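Side-chain contacts in berberine bridge enzyme-like 28 (Arabidopsis thaliana, PDB 5D79), which is an FAD-dependent oxidoreductase of the berberine bridge enzyme-like family and takes part in adaptation to salt stress: residues K271-Q274 with Y275-K279; K488-E491 with G492-W495. One frame throughout, in Å; residues are numbered along the deposited sequence.

Overall arrangement
Two local helical contacts, each between side chains within one continuous run of chain, lie well apart in the model: their centres are 35 Å from each other and their nearest atoms about 23 Å. Interaction 1, residues 271-279, comes first along the chain, at the C-terminal part of helix 263-276, and fixes the end of a helix packed on the seven-stranded antiparallel sheet. Interaction 2, residues 488-495, follows near the C-terminus and shapes the opening turns of helix 488-500 in the C-terminal berberine-bridge-enzyme region. Neither is at the flavin site: the side chains of Trp273 and Trp495 lie about 13 and 12 Å from the bound FAD.

Interaction 1. Residues K271-Q274 with Y275-K279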
loop_
_atom_site.group_PDB
_atom_site.type_symbol
_atom_site.label_atom_id
_atom_site.label_comp_id
_atom_site.label_asym_id
_atom_site.label_seq_id
_atom_site.Cartn_x
_atom_site.Cartn_y
_atom_site.Cartn_z
ATOM N N LYS A 271 8.922 23.130 -9.510
ATOM C CA LYS A 271 10.281 23.429 -9.044
ATOM C C LYS A 271 10.284 24.019 -7.640
ATOM O O LYS A 271 11.091 23.629 -6.805
ATOM C CB LYS A 271 10.986 24.394 -9.999
ATOM C CG LYS A 271 11.471 23.762 -11.281
ATOM C CD LYS A 271 12.436 24.691 -11.998
ATOM C CE LYS A 271 13.703 24.903 -11.182
ATOM N NZ LYS A 271 14.459 26.109 -11.626
ATOM N N LYS A 272 9.376 24.958 -7.389
ATOM C CA LYS A 272 9.231 25.572 -6.074
ATOM C C LYS A 272 8.661 24.594 -5.041
ATOM O O LYS A 272 9.095 24.593 -3.888
ATOM C CB LYS A 272 8.349 26.820 -6.174
ATOM C CG LYS A 272 7.836 27.346 -4.844
ATOM C CD LYS A 272 8.969 27.848 -3.954
ATOM C CE LYS A 272 8.448 28.390 -2.622
ATOM N NZ LYS A 272 7.740 29.689 -2.781
ATOM N N TRP A 273 7.693 23.770 -5.447
ATOM C CA TRP A 273 7.121 22.752 -4.558
ATOM C C TRP A 273 8.225 21.854 -4.000
ATOM O O TRP A 273 8.198 21.466 -2.842
ATOM C CB TRP A 273 6.067 21.919 -5.301
ATOM C CG TRP A 273 5.455 20.745 -4.521
ATOM C CD1 TRP A 273 4.322 20.768 -3.758
ATOM C CD2 TRP A 273 5.937 19.382 -4.474
ATOM N NE1 TRP A 273 4.074 19.514 -3.231
ATOM C CE2 TRP A 273 5.053 18.652 -3.650
ATOM C CE3 TRP A 273 7.045 18.720 -5.028
ATOM C CZ2 TRP A 273 5.238 17.296 -3.370
ATOM C CZ3 TRP A 273 7.223 17.370 -4.750
ATOM C CH2 TRP A 273 6.325 16.674 -3.931
ATOM N N GLN A 274 9.212 21.547 -4.828
ATOM C CA GLN A 274 10.269 20.612 -4.452
ATOM C C GLN A 274 11.099 21.083 -3.279
ATOM O O GLN A 274 11.701 20.274 -2.576
ATOM C CB GLN A 274 11.201 20.351 -5.631
ATOM C CG GLN A 274 10.720 19.286 -6.584
ATOM C CD GLN A 274 11.823 18.851 -7.503
ATOM O OE1 GLN A 274 12.134 17.672 -7.591
ATOM N NE2 GLN A 274 12.442 19.813 -8.186
ATOM N N TYR A 275 11.145 22.394 -3.084
ATOM C CA TYR A 275 11.933 22.967 -2.007
ATOM C C TYR A 275 11.073 23.243 -0.768
ATOM O O TYR A 275 11.580 23.269 0.351
ATOM C CB TYR A 275 12.624 24.247 -2.487
ATOM C CG TYR A 275 13.678 24.006 -3.556
ATOM C CD1 TYR A 275 13.342 23.991 -4.908
ATOM C CD2 TYR A 275 15.006 23.794 -3.212
ATOM C CE1 TYR A 275 14.296 23.770 -5.887
ATOM C CE2 TYR A 275 15.973 23.579 -4.182
ATOM C CZ TYR A 275 15.617 23.560 -5.519
ATOM O OH TYR A 275 16.589 23.339 -6.484
ATOM N N ALA A 276 9.770 23.417 -0.972
ATOM C CA ALA A 276 8.862 23.849 0.091
ATOM C C ALA A 276 8.077 22.730 0.769
ATOM O O ALA A 276 7.827 22.805 1.972
ATOM C CB ALA A 276 7.872 24.883 -0.467
ATOM N N ALA A 277 7.683 21.714 -0.008
ATOM C CA ALA A 277 6.641 20.748 0.379
ATOM C C ALA A 277 6.959 19.902 1.611
ATOM O O ALA A 277 6.051 19.599 2.398
ATOM C CB ALA A 277 6.332 19.837 -0.789
ATOM N N ASP A 278 8.228 19.519 1.779
ATOM C CA ASP A 278 8.636 18.695 2.920
ATOM C C ASP A 278 9.043 19.519 4.146
ATOM O O ASP A 278 9.357 18.963 5.190
ATOM C CB ASP A 278 9.787 17.752 2.522
ATOM C CG ASP A 278 11.144 18.439 2.502
ATOM O OD1 ASP A 278 11.288 19.485 1.827
ATOM O OD2 ASP A 278 12.075 17.929 3.169
ATOM N N LYS A 279 9.025 20.840 4.022
ATOM C CA LYS A 279 9.490 21.713 5.096
ATOM C C LYS A 279 8.374 22.571 5.691
ATOM O O LYS A 279 8.613 23.316 6.640
ATOM C CB LYS A 279 10.605 22.628 4.590
ATOM C CG LYS A 279 11.853 21.907 4.099
ATOM C CD LYS A 279 12.816 22.890 3.431
ATOM C CE LYS A 279 13.888 22.172 2.640
ATOM N NZ LYS A 279 13.297 21.151 1.720
#
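This is a helix-end contact in the last turns of helix 263-276, in which Ala277 covers one face of the Trp273 indole. Ala277 CB sits 3.4 Å from the centroid of the five-membered ring of Trp273 and 17° off its normal, a CH-pi contact. CG of Trp273 is anti to the backbone N (chi1 176°), which carries the indole along the helix to the CB of Ala277. The pair is tied in the backbone as well: Ala277 N gives a hydrogen bond of 2.9 Å to Trp273 O. The helix packs here on the enzyme's seven-stranded antiparallel sheet: Trp273 NE1 bonds to the carbonyl of Ile286, and the indole touches Leu400 and Pro402. On another side of the helix, Tyr275 turns its ring edge to the Lys271 carbonyl, whose oxygen lies in the ring plane, 3.0 Å from Tyr275 CD1. Tyr275 N bonds three residues back, to Lys272 O at 3.1 Å, and Ala276 N makes weak bonds to Lys272 O and Trp273 O. Past that turn, Lys279 NZ reaches back to Tyr275 O (3.1 Å) while forming a salt bridge with Asp278 OD1, on the syn lone pair of that oxygen.

Interaction 2. Residues K488-E491 with G492-W495; sequences KYEE and GKSW
Lys488 meets Gly492 through the backbone: Gly492 N donates to Lys488 O over 2.7 Å, a short and fairly straight bond (159° at the hydrogen) in the first turn of helix 488-500. The Lys488 ammonium pairs with Asp518 and makes a cation-pi contact with the Tyr481 ring.

Next comes Tyr489, whose side chain runs side by side with that of Lys493 and points the same way. The lysine is fully extended, with CG anti to its own N (chi1 -159°), and this carries CD along the phenol, 3.9 Å from Tyr489 CZ. At the ends, Lys493 NZ makes a weak hydrogen bond of 3.4 Å to Tyr489 OH, whose stronger partner is Glu505 on helix 504-514. In the backbone of the same pair, the bond from Lys493 N to Tyr489 O is also weak. Helix 488-500 belongs to the C-terminal berberine and berberine-like region, and this i, i+4 pair packs against helix 504-514, both side chains touching Phe504.

Glu490 adds a looser charge: OE1 stays 5.0 Å from Lys493 NZ, too far for contact but perhaps close enough to favour the ammonium there.

Glu491 closes the first segment, and here the alpha-helical bonding is interrupted. Ser494 N makes a weak bond to Glu491 O, three residues back, and the helix kinks as Ser494 and Trp495 lose the usual link to the turn before. The Glu491 carboxylate is held elsewhere, OE2 accepting from the backbone N atoms of Leu482, Gly483 and Lys484. The backbone O of Glu491 lies over one face of the Trp495 indole, 3.2 Å from CZ3 of that ring. Trp495 NE1 bonds to the Gln524 carbonyl, and its ring meets Tyr481 edge-to-face. An alanine in place of Trp495 would probably open a gap over the Glu491 carbonyl and leave the Gln524 oxygen without its donor.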
loop_
_atom_site.group_PDB
_atom_site.type_symbol
_atom_site.label_atom_id
_atom_site.label_comp_id
_atom_site.label_asym_id
_atom_site.label_seq_id
_atom_site.Cartn_x
_atom_site.Cartn_y
_atom_site.Cartn_z
ATOM N N LYS A 488 19.332 -18.190 -0.756
ATOM C CA LYS A 488 18.286 -17.199 -0.857
ATOM C C LYS A 488 18.752 -15.885 -0.254
ATOM O O LYS A 488 18.376 -14.828 -0.740
ATOM C CB LYS A 488 17.012 -17.687 -0.184
ATOM C CG LYS A 488 16.396 -18.860 -0.900
ATOM C CD LYS A 488 15.015 -19.178 -0.357
ATOM C CE LYS A 488 14.053 -18.013 -0.527
ATOM N NZ LYS A 488 12.669 -18.396 -0.131
ATOM N N TYR A 489 19.589 -15.944 0.776
ATOM C CA TYR A 489 20.056 -14.715 1.412
ATOM C C TYR A 489 20.756 -13.781 0.430
ATOM O O TYR A 489 20.505 -12.577 0.428
ATOM C CB TYR A 489 21.007 -15.007 2.585
ATOM C CG TYR A 489 21.709 -13.756 3.096
ATOM C CD1 TYR A 489 21.089 -12.910 4.004
ATOM C CD2 TYR A 489 22.983 -13.411 2.644
ATOM C CE1 TYR A 489 21.724 -11.757 4.460
ATOM C CE2 TYR A 489 23.623 -12.260 3.088
ATOM C CZ TYR A 489 22.988 -11.439 3.994
ATOM O OH TYR A 489 23.617 -10.300 4.431
ATOM N N GLU A 490 21.650 -14.324 -0.389
ATOM C CA GLU A 490 22.423 -13.485 -1.294
ATOM C C GLU A 490 21.550 -12.987 -2.445
ATOM O O GLU A 490 21.739 -11.877 -2.944
ATOM C CB GLU A 490 23.654 -14.234 -1.826
ATOM C CG GLU A 490 24.676 -14.649 -0.747
ATOM C CD GLU A 490 25.489 -13.484 -0.151
ATOM O OE1 GLU A 490 25.286 -12.316 -0.565
ATOM O OE2 GLU A 490 26.339 -13.745 0.736
ATOM N N GLU A 491 20.574 -13.791 -2.852
ATOM C CA GLU A 491 19.706 -13.389 -3.951
ATOM C C GLU A 491 18.660 -12.380 -3.477
ATOM O O GLU A 491 18.346 -11.416 -4.172
ATOM C CB GLU A 491 19.028 -14.614 -4.578
ATOM C CG GLU A 491 18.610 -14.402 -6.028
ATOM C CD GLU A 491 17.974 -15.630 -6.644
ATOM O OE1 GLU A 491 17.725 -16.610 -5.913
ATOM O OE2 GLU A 491 17.721 -15.612 -7.866
ATOM N N GLY A 492 18.125 -12.608 -2.286
ATOM C CA GLY A 492 17.093 -11.749 -1.734
ATOM C C GLY A 492 17.616 -10.420 -1.225
ATOM O O GLY A 492 16.860 -9.458 -1.083
ATOM N N LYS A 493 18.916 -10.369 -0.965
ATOM C CA LYS A 493 19.598 -9.145 -0.551
ATOM C C LYS A 493 19.492 -8.058 -1.611
ATOM O O LYS A 493 19.465 -6.865 -1.295
ATOM C CB LYS A 493 21.068 -9.437 -0.253
ATOM C CG LYS A 493 21.730 -8.410 0.633
ATOM C CD LYS A 493 23.116 -8.863 1.051
ATOM C CE LYS A 493 23.783 -7.817 1.921
ATOM N NZ LYS A 493 25.174 -8.215 2.285
ATOM N N SER A 494 19.411 -8.486 -2.866
ATOM C CA SER A 494 19.355 -7.593 -4.029
ATOM C C SER A 494 18.236 -6.557 -3.973
ATOM O O SER A 494 18.503 -5.360 -4.035
ATOM C CB SER A 494 19.210 -8.422 -5.310
ATOM O OG SER A 494 19.171 -7.585 -6.445
ATOM N N TRP A 495 16.989 -7.016 -3.874
ATOM C CA TRP A 495 15.844 -6.106 -3.754
ATOM C C TRP A 495 15.574 -5.740 -2.290
ATOM O O TRP A 495 15.013 -4.686 -2.003
ATOM C CB TRP A 495 14.584 -6.712 -4.396
ATOM C CG TRP A 495 14.201 -8.045 -3.836
ATOM C CD1 TRP A 495 13.414 -8.281 -2.746
ATOM C CD2 TRP A 495 14.592 -9.331 -4.335
ATOM N NE1 TRP A 495 13.297 -9.633 -2.534
ATOM C CE2 TRP A 495 14.007 -10.298 -3.498
ATOM C CE3 TRP A 495 15.378 -9.754 -5.409
ATOM C CZ2 TRP A 495 14.190 -11.659 -3.695
ATOM C CZ3 TRP A 495 15.550 -11.105 -5.609
ATOM C CH2 TRP A 495 14.961 -12.044 -4.756
#